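Local coordinates for protein ATP-dependent DNA helicase uvsW (Enterobacteria phage T4, PDB 1RIF) that couples ATP hydrolysis to the 3'-5' unwinding of duplex DNA and drives branch migration of Holliday junctions during recombination-dependent repair in phage T4, at residues S20-L25 against Y56-P61; I188-I191 against S196-D199. The protein carries 1 engineered substitution. All coordinates share one frame; numbering follows the deposited sequence.

Contact 1: S20-L25 against Y56-P61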
loop_
_atom_site.group_PDB
_atom_site.type_symbol
_atom_site.label_atom_id
_atom_site.label_comp_id
_atom_site.label_asym_id
_atom_site.label_seq_id
_atom_site.Cartn_x
_atom_site.Cartn_y
_atom_site.Cartn_z
ATOM N N SER A 20 -8.626 -12.302 -27.117
ATOM C CA SER A 20 -7.329 -12.101 -27.745
ATOM C C SER A 20 -6.514 -11.039 -27.017
ATOM O O SER A 20 -5.324 -11.226 -26.754
ATOM C CB SER A 20 -7.517 -11.671 -29.198
ATOM O OG SER A 20 -8.189 -10.424 -29.260
ATOM N N THR A 21 -7.156 -9.917 -26.702
ATOM C CA THR A 21 -6.460 -8.834 -26.026
ATOM C C THR A 21 -6.160 -9.252 -24.589
ATOM O O THR A 21 -5.160 -8.830 -24.003
ATOM C CB THR A 21 -7.297 -7.533 -26.029
ATOM O OG1 THR A 21 -8.210 -7.549 -24.928
ATOM C CG2 THR A 21 -8.084 -7.407 -27.326
ATOM N N PHE A 22 -7.026 -10.097 -24.035
ATOM C CA PHE A 22 -6.848 -10.583 -22.674
ATOM C C PHE A 22 -5.529 -11.333 -22.528
ATOM O O PHE A 22 -4.801 -11.155 -21.550
ATOM C CB PHE A 22 -7.982 -11.519 -22.275
ATOM C CG PHE A 22 -7.766 -12.182 -20.945
ATOM C CD1 PHE A 22 -7.838 -11.442 -19.764
ATOM C CD2 PHE A 22 -7.447 -13.533 -20.872
ATOM C CE1 PHE A 22 -7.594 -12.039 -18.533
ATOM C CE2 PHE A 22 -7.201 -14.141 -19.643
ATOM C CZ PHE A 22 -7.275 -13.394 -18.471
ATOM N N HIS A 23 -5.222 -12.177 -23.501
ATOM C CA HIS A 23 -3.987 -12.939 -23.454
ATOM C C HIS A 23 -2.780 -12.036 -23.632
ATOM O O HIS A 23 -1.714 -12.301 -23.078
ATOM C CB HIS A 23 -4.033 -14.043 -24.505
ATOM C CG HIS A 23 -5.065 -15.086 -24.209
ATOM N ND1 HIS A 23 -5.658 -15.854 -25.185
ATOM C CD2 HIS A 23 -5.623 -15.472 -23.037
ATOM C CE1 HIS A 23 -6.537 -16.668 -24.629
ATOM N NE2 HIS A 23 -6.534 -16.456 -23.326
ATOM N N GLU A 24 -2.948 -10.959 -24.391
ATOM C CA GLU A 24 -1.856 -10.018 -24.593
ATOM C C GLU A 24 -1.622 -9.304 -23.273
ATOM O O GLU A 24 -0.486 -9.124 -22.843
ATOM C CB GLU A 24 -2.231 -9.016 -25.671
ATOM C CG GLU A 24 -2.565 -9.673 -26.994
ATOM C CD GLU A 24 -2.945 -8.666 -28.054
ATOM O OE1 GLU A 24 -3.890 -7.883 -27.812
ATOM O OE2 GLU A 24 -2.296 -8.657 -29.126
ATOM N N LEU A 25 -2.718 -8.911 -22.630
ATOM C CA LEU A 25 -2.662 -8.229 -21.339
ATOM C C LEU A 25 -2.096 -9.133 -20.251
ATOM O O LEU A 25 -1.385 -8.679 -19.352
ATOM C CB LEU A 25 -4.061 -7.779 -20.925
ATOM C CG LEU A 25 -4.612 -6.498 -21.548
ATOM C CD1 LEU A 25 -6.109 -6.416 -21.297
ATOM C CD2 LEU A 25 -3.895 -5.297 -20.955
ATOM N N TYR A 56 -7.167 -14.900 -14.486
ATOM C CA TYR A 56 -8.191 -15.240 -15.467
ATOM C C TYR A 56 -9.537 -14.626 -15.110
ATOM O O TYR A 56 -10.476 -14.667 -15.903
ATOM C CB TYR A 56 -8.321 -16.757 -15.606
ATOM C CG TYR A 56 -7.157 -17.386 -16.331
ATOM C CD1 TYR A 56 -6.172 -18.085 -15.636
ATOM C CD2 TYR A 56 -7.036 -17.272 -17.716
ATOM C CE1 TYR A 56 -5.097 -18.661 -16.302
ATOM C CE2 TYR A 56 -5.965 -17.842 -18.393
ATOM C CZ TYR A 56 -5.001 -18.537 -17.679
ATOM O OH TYR A 56 -3.952 -19.119 -18.344
ATOM N N ASN A 57 -9.628 -14.058 -13.913
ATOM C CA ASN A 57 -10.854 -13.395 -13.485
ATOM C C ASN A 57 -10.823 -11.980 -14.049
ATOM O O ASN A 57 -11.705 -11.172 -13.773
ATOM C CB ASN A 57 -10.934 -13.342 -11.960
ATOM C CG ASN A 57 -11.214 -14.696 -11.343
ATOM O OD1 ASN A 57 -12.334 -15.206 -11.417
ATOM N ND2 ASN A 57 -10.191 -15.295 -10.734
ATOM N N ARG A 58 -9.799 -11.697 -14.850
ATOM C CA ARG A 58 -9.619 -10.390 -15.469
ATOM C C ARG A 58 -9.504 -9.279 -14.413
ATOM O O ARG A 58 -9.934 -8.147 -14.633
ATOM C CB ARG A 58 -10.769 -10.103 -16.444
ATOM C CG ARG A 58 -10.828 -11.063 -17.640
ATOM C CD ARG A 58 -12.037 -10.767 -18.542
ATOM N NE ARG A 58 -11.702 -10.204 -19.860
ATOM C CZ ARG A 58 -11.350 -10.919 -20.931
ATOM N NH1 ARG A 58 -11.276 -12.239 -20.856
ATOM N NH2 ARG A 58 -11.092 -10.318 -22.084
ATOM N N LEU A 59 -8.918 -9.620 -13.268
ATOM C CA LEU A 59 -8.714 -8.667 -12.184
ATOM C C LEU A 59 -7.247 -8.272 -12.176
ATOM O O LEU A 59 -6.368 -9.123 -12.287
ATOM C CB LEU A 59 -9.079 -9.285 -10.838
ATOM C CG LEU A 59 -10.549 -9.635 -10.616
ATOM C CD1 LEU A 59 -10.722 -10.262 -9.250
ATOM C CD2 LEU A 59 -11.403 -8.386 -10.732
ATOM N N LEU A 60 -6.988 -6.977 -12.045
ATOM C CA LEU A 60 -5.625 -6.461 -12.028
ATOM C C LEU A 60 -5.390 -5.629 -10.766
ATOM O O LEU A 60 -6.236 -4.817 -10.383
ATOM C CB LEU A 60 -5.400 -5.584 -13.254
ATOM C CG LEU A 60 -4.028 -4.932 -13.362
ATOM C CD1 LEU A 60 -3.052 -5.899 -14.004
ATOM C CD2 LEU A 60 -4.142 -3.666 -14.178
ATOM N N PRO A 61 -4.250 -5.829 -10.087
ATOM C CA PRO A 61 -4.075 -5.000 -8.892
ATOM C C PRO A 61 -4.243 -3.509 -9.223
ATOM O O PRO A 61 -3.693 -3.006 -10.207
ATOM C CB PRO A 61 -2.673 -5.382 -8.388
ATOM C CG PRO A 61 -2.055 -6.170 -9.501
ATOM C CD PRO A 61 -3.199 -6.851 -10.181
#
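Arg-58 lays its guanidinium group over one face of the Phe-22 ring, and the two planes lie only 22° from parallel. NH1 stands 3.5 Å from Phe-22 CG, while NH2 reaches past the ring to Phe-22 CB at 3.3 Å. The aliphatic part of the arginine takes part as well, since its CG packs 3.5 Å from Phe-22 CE1. The chain runs on along the ring toward helix 19-28, and the bend at chi3 (111°) lays the guanidinium nearly flat on it.

On Phe-22, CG is anti to the backbone N (chi1 173°), which carries the ring off the helix toward the turn that precedes strand 59-61. Its far end meets Tyr-56: CZ lies 3.6 Å from Tyr-56 CA, and CE2 is 3.7 Å from Tyr-56 CD2. The Phe-22 and Tyr-56 side chains cross at about a right angle and meet through these few carbons.

At the start of the helix NH1 forms a salt bridge with Glu-19 and NH2 a hydrogen bond to the carbonyl of Glu-18; NE bonds weakly to Ile-15 O on strand 12-16. Together these bonds fix the guanidinium flat over the phenylalanine. With its N-H groups spent in this way, the arginine turns a face to the aromatic ring, and the Glu-19 carboxylate probably helps balance its charge.

Contact 2: I188-I191 against S196-D199; sequences IKKI and SKDD
This is a short-range contact between a strand and the loop that leaves it: Lys-190, on strand 188-190, packs against Ser-196 and the end of Lys-197 in the connection to strand 207-210. It lies at one edge of the seven-stranded parallel sheet of the ATP-binding domain.

Lys-189 pairs its backbone with Val-207 and Val-209 on one side, and strand 188-190 is outermost in the sheet of this chain. The Lys-190 amide therefore has no strand partner on the other side and is met by the hydroxyl of Ser-196. Lys-190 N donates to Ser-196 OG over 3.2 Å, and the bond is nearly straight, with an N-H...O angle of 167°. Ser-196 OG lies anti to its own carbonyl carbon (chi1 -68°). The carbonyl of Ile-188, two residues before Lys-190, accepts from Lys-202 NZ, further along the same loop.

Around this bond the lysine chain folds over the serine backbone. Bends at chi3 (-63°) and chi4 bring the Lys-190 chain back on itself, leaving CE 3.3 Å from Ser-196 CA, tighter than usual for two carbons. Lys-190 CB also packs closely on the amide, 3.1 Å from Ser-196 N. The position of the Lys-197 end is uncertain; if it is right, its amine and that of Lys-190 would probably disfavour each other's charge. Helix 167-180 adds Thr-170 and Ala-174 to the surroundings of Lys-190.

Strand 159-163, helix 167-180 and strand 188-190 form a parallel beta-alpha-beta connection, and strand 207-210 then fits between the two strands, as in the RecA-like, P-loop fold of superfamily 2 helicases; the Ser-196 bond lies on the outer side of that sheet's edge.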
loop_
_atom_site.group_PDB
_atom_site.type_symbol
_atom_site.label_atom_id
_atom_site.label_comp_id
_atom_site.label_asym_id
_atom_site.label_seq_id
_atom_site.Cartn_x
_atom_site.Cartn_y
_atom_site.Cartn_z
ATOM N N ILE A 188 -3.587 2.277 19.679
ATOM C CA ILE A 188 -2.689 1.486 18.846
ATOM C C ILE A 188 -2.482 0.062 19.360
ATOM O O ILE A 188 -1.917 -0.154 20.435
ATOM C CB ILE A 188 -1.330 2.194 18.734
ATOM C CG1 ILE A 188 -1.540 3.619 18.207
ATOM C CG2 ILE A 188 -0.390 1.397 17.836
ATOM C CD1 ILE A 188 -0.322 4.511 18.325
ATOM N N LYS A 189 -2.954 -0.905 18.578
ATOM C CA LYS A 189 -2.825 -2.316 18.927
ATOM C C LYS A 189 -1.630 -2.933 18.213
ATOM O O LYS A 189 -1.539 -2.880 16.989
ATOM C CB LYS A 189 -4.089 -3.084 18.523
ATOM C CG LYS A 189 -4.011 -4.574 18.799
ATOM C CD LYS A 189 -5.144 -5.337 18.142
ATOM C CE LYS A 189 -5.029 -6.826 18.463
ATOM N NZ LYS A 189 -5.831 -7.692 17.538
ATOM N N LYS A 190 -0.705 -3.506 18.968
ATOM C CA LYS A 190 0.448 -4.146 18.346
ATOM C C LYS A 190 0.141 -5.638 18.278
ATOM O O LYS A 190 -0.234 -6.237 19.281
ATOM C CB LYS A 190 1.715 -3.893 19.169
ATOM C CG LYS A 190 2.067 -2.419 19.321
ATOM C CD LYS A 190 3.425 -2.219 19.966
ATOM C CE LYS A 190 3.470 -2.761 21.385
ATOM N NZ LYS A 190 2.542 -2.042 22.300
ATOM N N ILE A 191 0.252 -6.236 17.099
ATOM C CA ILE A 191 -0.018 -7.664 16.980
ATOM C C ILE A 191 1.275 -8.439 16.768
ATOM O O ILE A 191 2.290 -7.868 16.366
ATOM C CB ILE A 191 -0.983 -7.980 15.815
ATOM C CG1 ILE A 191 -0.379 -7.531 14.482
ATOM C CG2 ILE A 191 -2.308 -7.295 16.052
ATOM C CD1 ILE A 191 -1.204 -7.923 13.273
ATOM N N SER A 196 1.869 -5.454 21.825
ATOM C CA SER A 196 1.444 -4.783 23.061
ATOM C C SER A 196 1.931 -5.594 24.273
ATOM O O SER A 196 2.386 -6.732 24.131
ATOM C CB SER A 196 -0.091 -4.634 23.100
ATOM O OG SER A 196 -0.576 -3.719 22.127
ATOM N N LYS A 197 1.882 -5.015 25.466
ATOM C CA LYS A 197 2.293 -5.793 26.629
ATOM C C LYS A 197 1.118 -6.768 26.745
ATOM O O LYS A 197 0.549 -7.196 25.728
ATOM C CB LYS A 197 2.375 -4.912 27.891
ATOM C CG LYS A 197 2.540 -3.407 27.621
ATOM C CD LYS A 197 3.811 -3.089 26.827
ATOM C CE LYS A 197 3.857 -1.621 26.423
ATOM N NZ LYS A 197 2.718 -1.266 25.522
ATOM N N ASP A 198 0.748 -7.120 27.971
ATOM C CA ASP A 198 -0.401 -7.986 28.173
ATOM C C ASP A 198 -1.567 -7.054 27.830
ATOM O O ASP A 198 -2.730 -7.452 27.825
ATOM C CB ASP A 198 -0.468 -8.426 29.638
ATOM C CG ASP A 198 0.640 -9.407 30.011
ATOM O OD1 ASP A 198 0.555 -10.586 29.599
ATOM O OD2 ASP A 198 1.601 -9.005 30.710
ATOM N N ASP A 199 -1.192 -5.811 27.521
ATOM C CA ASP A 199 -2.076 -4.692 27.173
ATOM C C ASP A 199 -3.033 -4.839 25.990
ATOM O O ASP A 199 -4.067 -4.172 25.955
ATOM C CB ASP A 199 -1.231 -3.424 26.940
ATOM C CG ASP A 199 -1.443 -2.364 28.015
ATOM O OD1 ASP A 199 -2.602 -1.932 28.196
ATOM O OD2 ASP A 199 -0.456 -1.959 28.674
#

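Contacts 1 and 2 lie on opposite sides of the chain's centre, with their own centres 42 Å apart and their nearest atoms about 22 Å apart. The chain comprises the N-terminal domain and the first, ATP-binding helicase domain; the C-terminal helicase domain is absent. Contact 1 belongs to the former, away from the annotated sites, with the Arg-58 side chain about 14 Å from a bound gold ion. In contact 2 the Ile-188 side chain is about 11 Å from that of Ser-142 in the predicted ATP-binding segment, which carries the engineered substitution. Contact 1 lies at the turn leading into an outermost strand, contact 2 beside an outermost strand of another sheet.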